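Local coordinates for superoxide dismutase [Mn/Fe] (Aeropyrum pernix, PDB 3AK2), which dismutates superoxide to oxygen and hydrogen peroxide as a cambialistic enzyme, working with manganese or iron in its active site, at residues 49-52 / 53-57; 1-4 / 5-8. All blocks are in the same frame, centred on the assembly; numbering follows the deposited sequence.

Interaction 1 (49-52 / 53-57); sequences KIEK and HLKGE
The imidazole of His53 meets the backbone oxygen of Ile50 obliquely, with CD2 and O 4.1 Å apart, while the two carboxylates, of Glu51 and Glu57, each have a lysine chain nearby. Glu57 presents OE1 to the aliphatic part of Lys52, 3.6 Å from CG, and their side chains run nearly at right angles. Glu51 and Lys55, one helical turn apart, form a long salt bridge, with OE1 and NZ 3.9 Å apart. The lysine chain turns at chi3 (-69°), which lays CE against Glu51 CG at 3.6 Å. The firmer hold on OE1 is the hydrogen bond with Ser3.

The backbone shows why the helix stops here. Regular bonds run from His53 N to Lys49 O, from Leu54 N to Ile50 O and from Lys55 N to Glu51 O, but Gly56 then takes a positive phi of 71°, a conformation that favours glycine. Glu57 N reaches back to Lys52 O at 2.9 Å and Gly56 N to His53 O at 3.0 Å, the paired bonds of a Schellman motif, which takes up these two carbonyls. Lys55 N adds a weak second bond to Lys52 O.

Branched Ile50 and Leu54, one turn apart, suit the side of the helix that faces its neighbours: Ile50 CG2 touches Leu54 CD1 at 3.8 Å, the two side chains lying side by side and pointing the same way. Ile50 also packs on Val65 of helix 62-82, the partner of helix 25-54 in the alpha-hairpin, and on Leu117 of the second subunit, whose Lys113 binds Leu54 O.

Interaction 2 (1-4 / 5-8); sequences MVSF and KRYE
Arg6 and Phe4 make a cation-pi stack in the extended N-terminal segment that precedes helix 25-54. The guanidinium lies almost flat on one ring face, the planes only 9° apart, with Arg6 CZ 3.8 Å from the ring centroid and displaced toward the rim; Phe4 CE1 sits over the middle of the guanidinium, 3.4 Å from Arg6 CZ. A bend at chi2 (69°) folds the arginine back along the chain to reach this place.

Hydrogen bonds fix its rotation. NH1 donates to Ser3 OG at 2.7 Å, lying in the guanidinium plane, and to Phe4 O at 2.9 Å, somewhat tilted from it. Water 1 donates to Ser3 OG and accepts from Arg6 NH2, closing a small ring of bonds. Arginine thus serves both roles, a flat cation for the ring and several N-H groups at its edge. At the ring's own edge lies Lys5 O, 3.4 Å from CD2 and buried without a polar partner. An alanine in place of Phe4 takes away the ring, and the guanidinium, though still tied through NH1, would probably be held flat less firmly, with a gap opened against Asn44 and Leu47.

The phenyl group packs on those two residues of helix 25-54, and on Glu141, in strand 141-148 of the second subunit.

How the interactions relate
Both contacts are local and at the surface, but their chemistry follows different backbones. Interaction 1 ends helix 25-54, so main-chain bonds and a glycine turn dominate; interaction 2 lies in an extended segment with no regular structure, where side-chain stacking and bonds from an arginine do the work. Glu51 ties the two together: its hydrogen bond with Ser3 joins the N-terminal segment to the end of the long helix, and its OE2 packs near Phe4 and Arg6. Both also touch the second subunit, but differently. The helix end mostly packs on it, whereas the N-terminal segment bonds to it repeatedly, as where Tyr7 OH meets Asp136 and Arg143 of that subunit.

Interaction 1 (49-52 / 53-57)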
ATOM      1  N   LYS A  49       4.140 -20.764 -11.312  1.00 11.49           N
ATOM      2  CA  LYS A  49       5.509 -20.349 -11.017  1.00 11.56           C
ATOM      3  C   LYS A  49       6.035 -20.977  -9.731  1.00 11.58           C
ATOM      4  O   LYS A  49       7.180 -21.436  -9.680  1.00 11.39           O
ATOM      5  CB  LYS A  49       5.613 -18.828 -10.962  1.00 11.34           C
ATOM      6  CG  LYS A  49       5.446 -18.182 -12.323  1.00 12.95           C
ATOM      7  CD  LYS A  49       5.287 -16.680 -12.234  1.00 15.43           C
ATOM      8  CE  LYS A  49       4.814 -16.127 -13.570  1.00 16.93           C
ATOM      9  NZ  LYS A  49       4.576 -14.663 -13.511  1.00 17.96           N
ATOM     10  N   ILE A  50       5.203 -21.004  -8.693  1.00 11.49           N
ATOM     11  CA  ILE A  50       5.584 -21.642  -7.440  1.00 12.21           C
ATOM     12  C   ILE A  50       5.859 -23.130  -7.673  1.00 12.37           C
ATOM     13  O   ILE A  50       6.870 -23.658  -7.203  1.00 11.43           O
ATOM     14  CB  ILE A  50       4.531 -21.399  -6.331  1.00 12.42           C
ATOM     15  CG1 ILE A  50       4.485 -19.906  -5.988  1.00 13.85           C
ATOM     16  CG2 ILE A  50       4.851 -22.224  -5.082  1.00 13.71           C
ATOM     17  CD1 ILE A  50       3.321 -19.471  -5.122  1.00 16.59           C
ATOM     18  N   GLU A  51       4.985 -23.788  -8.432  1.00 12.53           N
ATOM     19  CA  GLU A  51       5.161 -25.201  -8.774  1.00 13.84           C
ATOM     20  C   GLU A  51       6.488 -25.465  -9.499  1.00 13.78           C
ATOM     21  O   GLU A  51       7.249 -26.356  -9.109  1.00 14.19           O
ATOM     22  CB  GLU A  51       3.978 -25.697  -9.608  1.00 14.34           C
ATOM     23  CG  GLU A  51       4.041 -27.169  -9.976  1.00 17.07           C
ATOM     24  CD  GLU A  51       2.821 -27.639 -10.745  1.00 19.84           C
ATOM     25  OE1 GLU A  51       2.389 -28.783 -10.511  1.00 22.44           O
ATOM     26  OE2 GLU A  51       2.291 -26.872 -11.582  1.00 22.60           O
ATOM     27  N   LYS A  52       6.763 -24.691 -10.544  1.00 13.82           N
ATOM     28  CA  LYS A  52       8.006 -24.843 -11.302  1.00 14.12           C
ATOM     29  C   LYS A  52       9.244 -24.585 -10.437  1.00 14.29           C
ATOM     30  O   LYS A  52      10.266 -25.268 -10.581  1.00 14.41           O
ATOM     31  CB  LYS A  52       7.999 -23.927 -12.524  1.00 14.28           C
ATOM     32  CG  LYS A  52       7.072 -24.378 -13.641  1.00 15.76           C
ATOM     33  CD  LYS A  52       7.079 -23.375 -14.779  1.00 18.61           C
ATOM     34  CE  LYS A  52       6.062 -23.740 -15.843  1.00 19.97           C
ATOM     35  NZ  LYS A  52       5.925 -22.654 -16.856  1.00 21.56           N
ATOM     36  N   HIS A  53       9.151 -23.605  -9.543  1.00 14.54           N
ATOM     37  CA  HIS A  53      10.206 -23.340  -8.569  1.00 15.44           C
ATOM     38  C   HIS A  53      10.460 -24.557  -7.680  1.00 15.72           C
ATOM     39  O   HIS A  53      11.607 -24.977  -7.503  1.00 15.75           O
ATOM     40  CB  HIS A  53       9.858 -22.124  -7.705  1.00 15.78           C
ATOM     41  CG  HIS A  53      10.615 -22.063  -6.412  1.00 17.40           C
ATOM     42  ND1 HIS A  53      11.894 -21.558  -6.321  1.00 20.07           N
ATOM     43  CD2 HIS A  53      10.272 -22.450  -5.160  1.00 19.26           C
ATOM     44  CE1 HIS A  53      12.307 -21.635  -5.068  1.00 20.09           C
ATOM     45  NE2 HIS A  53      11.342 -22.174  -4.343  1.00 20.45           N
ATOM     46  N   LEU A  54       9.386 -25.120  -7.131  1.00 16.09           N
ATOM     47  CA  LEU A  54       9.481 -26.261  -6.225  1.00 16.92           C
ATOM     48  C   LEU A  54      10.014 -27.508  -6.928  1.00 17.25           C
ATOM     49  O   LEU A  54      10.638 -28.359  -6.295  1.00 17.61           O
ATOM     50  CB  LEU A  54       8.125 -26.548  -5.567  1.00 17.00           C
ATOM     51  CG  LEU A  54       7.607 -25.546  -4.528  1.00 17.36           C
ATOM     52  CD1 LEU A  54       6.118 -25.750  -4.281  1.00 17.82           C
ATOM     53  CD2 LEU A  54       8.390 -25.622  -3.218  1.00 18.51           C
ATOM     54  N   LYS A  55       9.779 -27.601  -8.236  1.00 17.51           N
ATOM     55  CA  LYS A  55      10.278 -28.720  -9.039  1.00 18.13           C
ATOM     56  C   LYS A  55      11.716 -28.511  -9.528  1.00 18.20           C
ATOM     57  O   LYS A  55      12.280 -29.380 -10.202  1.00 18.68           O
ATOM     58  CB  LYS A  55       9.340 -29.001 -10.218  1.00 18.18           C
ATOM     59  CG  LYS A  55       7.962 -29.509  -9.805  1.00 19.28           C
ATOM     60  CD  LYS A  55       7.112 -29.930 -10.993  1.00 21.63           C
ATOM     61  CE  LYS A  55       6.696 -28.742 -11.847  1.00 23.34           C
ATOM     62  NZ  LYS A  55       5.568 -29.084 -12.756  1.00 24.89           N
ATOM     63  N   GLY A  56      12.307 -27.369  -9.175  1.00 17.99           N
ATOM     64  CA  GLY A  56      13.683 -27.039  -9.558  1.00 18.02           C
ATOM     65  C   GLY A  56      13.840 -26.731 -11.034  1.00 17.90           C
ATOM     66  O   GLY A  56      14.888 -27.007 -11.626  1.00 18.37           O
ATOM     67  N   GLU A  57      12.803 -26.138 -11.624  1.00 17.39           N
ATOM     68  CA  GLU A  57      12.756 -25.881 -13.062  1.00 16.92           C
ATOM     69  C   GLU A  57      13.027 -24.428 -13.449  1.00 16.31           C
ATOM     70  O   GLU A  57      13.498 -24.159 -14.553  1.00 16.07           O
ATOM     71  CB  GLU A  57      11.413 -26.331 -13.641  1.00 17.39           C
ATOM     72  CG  GLU A  57      11.182 -27.838 -13.565  1.00 18.70           C
ATOM     73  CD  GLU A  57       9.800 -28.260 -14.038  1.00 20.74           C
ATOM     74  OE1 GLU A  57       8.979 -27.381 -14.383  1.00 21.76           O
ATOM     75  OE2 GLU A  57       9.536 -29.481 -14.062  1.00 22.77           O
TER

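Interaction 2 (1-4 / 5-8)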
ATOM      1  N   MET A   1       4.343 -35.021  -4.254  1.00 24.22           N
ATOM      2  CA  MET A   1       3.818 -33.694  -4.688  1.00 24.06           C
ATOM      3  C   MET A   1       2.673 -33.863  -5.681  1.00 23.52           C
ATOM      4  O   MET A   1       2.736 -34.702  -6.582  1.00 23.67           O
ATOM      5  CB  MET A   1       4.933 -32.848  -5.310  1.00 24.47           C
ATOM      6  CG  MET A   1       4.800 -31.354  -5.037  1.00 25.94           C
ATOM      7  SD  MET A   1       6.124 -30.306  -5.705  1.00 29.66           S
ATOM      8  CE  MET A   1       7.579 -31.347  -5.568  1.00 29.21           C
ATOM      9  N   VAL A   2       1.626 -33.061  -5.499  1.00 22.56           N
ATOM     10  CA  VAL A   2       0.467 -33.051  -6.392  1.00 21.73           C
ATOM     11  C   VAL A   2       0.295 -31.639  -6.949  1.00 21.05           C
ATOM     12  O   VAL A   2       0.390 -30.661  -6.205  1.00 21.02           O
ATOM     13  CB  VAL A   2      -0.832 -33.481  -5.657  1.00 21.80           C
ATOM     14  CG1 VAL A   2      -2.011 -33.555  -6.628  1.00 21.77           C
ATOM     15  CG2 VAL A   2      -0.646 -34.821  -4.954  1.00 22.01           C
ATOM     16  N   SER A   3       0.054 -31.537  -8.255  1.00 20.18           N
ATOM     17  CA  SER A   3      -0.163 -30.243  -8.899  1.00 19.37           C
ATOM     18  C   SER A   3      -1.374 -29.540  -8.296  1.00 18.75           C
ATOM     19  O   SER A   3      -2.401 -30.171  -8.031  1.00 18.67           O
ATOM     20  CB  SER A   3      -0.347 -30.407 -10.407  1.00 19.47           C
ATOM     21  OG  SER A   3      -0.213 -29.154 -11.059  1.00 19.60           O
ATOM     22  N   PHE A   4      -1.240 -28.232  -8.081  1.00 18.03           N
ATOM     23  CA  PHE A   4      -2.287 -27.431  -7.450  1.00 17.48           C
ATOM     24  C   PHE A   4      -3.623 -27.533  -8.169  1.00 17.10           C
ATOM     25  O   PHE A   4      -3.674 -27.681  -9.397  1.00 16.94           O
ATOM     26  CB  PHE A   4      -1.854 -25.960  -7.322  1.00 17.44           C
ATOM     27  CG  PHE A   4      -1.819 -25.202  -8.628  1.00 17.52           C
ATOM     28  CD1 PHE A   4      -0.709 -25.274  -9.468  1.00 17.44           C
ATOM     29  CD2 PHE A   4      -2.888 -24.389  -9.001  1.00 16.87           C
ATOM     30  CE1 PHE A   4      -0.670 -24.562 -10.667  1.00 17.80           C
ATOM     31  CE2 PHE A   4      -2.862 -23.672 -10.196  1.00 17.20           C
ATOM     32  CZ  PHE A   4      -1.749 -23.759 -11.030  1.00 17.69           C
ATOM     33  N   LYS A   5      -4.702 -27.465  -7.391  1.00 16.69           N
ATOM     34  CA  LYS A   5      -6.036 -27.364  -7.958  1.00 16.53           C
ATOM     35  C   LYS A   5      -6.203 -25.954  -8.509  1.00 15.98           C
ATOM     36  O   LYS A   5      -6.010 -24.967  -7.793  1.00 16.04           O
ATOM     37  CB  LYS A   5      -7.117 -27.681  -6.918  1.00 16.74           C
ATOM     38  CG  LYS A   5      -8.539 -27.604  -7.467  1.00 18.29           C
ATOM     39  CD  LYS A   5      -9.564 -28.125  -6.470  1.00 20.17           C
ATOM     40  CE  LYS A   5     -10.989 -27.908  -6.968  1.00 21.70           C
ATOM     41  NZ  LYS A   5     -11.321 -28.731  -8.168  1.00 23.43           N
ATOM     42  N   ARG A   6      -6.543 -25.880  -9.790  1.00 15.51           N
ATOM     43  CA  ARG A   6      -6.696 -24.611 -10.485  1.00 15.23           C
ATOM     44  C   ARG A   6      -7.960 -23.901 -10.052  1.00 14.38           C
ATOM     45  O   ARG A   6      -8.991 -24.536  -9.801  1.00 14.70           O
ATOM     46  CB  ARG A   6      -6.754 -24.832 -11.999  1.00 15.59           C
ATOM     47  CG  ARG A   6      -5.418 -24.746 -12.714  1.00 17.21           C
ATOM     48  CD  ARG A   6      -4.509 -25.906 -12.358  1.00 18.85           C
ATOM     49  NE  ARG A   6      -3.272 -25.876 -13.132  1.00 19.55           N
ATOM     50  CZ  ARG A   6      -2.216 -26.644 -12.886  1.00 20.46           C
ATOM     51  NH1 ARG A   6      -2.232 -27.501 -11.872  1.00 19.64           N
ATOM     52  NH2 ARG A   6      -1.133 -26.543 -13.647  1.00 21.25           N
ATOM     53  N   TYR A   7      -7.874 -22.577  -9.966  1.00 13.25           N
ATOM     54  CA  TYR A   7      -9.058 -21.741  -9.819  1.00 12.47           C
ATOM     55  C   TYR A   7      -9.802 -21.719 -11.143  1.00 12.40           C
ATOM     56  O   TYR A   7      -9.203 -21.877 -12.208  1.00 12.23           O
ATOM     57  CB  TYR A   7      -8.667 -20.329  -9.366  1.00 12.16           C
ATOM     58  CG  TYR A   7      -7.899 -20.375  -8.072  1.00 11.26           C
ATOM     59  CD1 TYR A   7      -6.527 -20.142  -8.043  1.00 11.29           C
ATOM     60  CD2 TYR A   7      -8.536 -20.715  -6.879  1.00 10.97           C
ATOM     61  CE1 TYR A   7      -5.816 -20.218  -6.855  1.00 11.87           C
ATOM     62  CE2 TYR A   7      -7.830 -20.803  -5.693  1.00 10.62           C
ATOM     63  CZ  TYR A   7      -6.473 -20.555  -5.686  1.00 11.43           C
ATOM     64  OH  TYR A   7      -5.762 -20.638  -4.514  1.00 12.35           O
ATOM     65  N   GLU A   8     -11.117 -21.554 -11.063  1.00 12.55           N
ATOM     66  CA  GLU A   8     -11.973 -21.520 -12.246  1.00 13.53           C
ATOM     67  C   GLU A   8     -12.918 -20.341 -12.157  1.00 12.85           C
ATOM     68  O   GLU A   8     -13.360 -19.968 -11.066  1.00 12.75           O
ATOM     69  CB  GLU A   8     -12.811 -22.796 -12.362  1.00 14.22           C
ATOM     70  CG  GLU A   8     -12.046 -24.102 -12.296  1.00 17.15           C
ATOM     71  CD  GLU A   8     -12.969 -25.273 -12.036  1.00 20.56           C
ATOM     72  OE1 GLU A   8     -12.945 -25.812 -10.908  1.00 23.14           O
ATOM     73  OE2 GLU A   8     -13.738 -25.633 -12.951  1.00 23.06           O
TER
HETATM   74  O   HOH W   1       1.050 -28.284 -13.537  1.00 32.75           O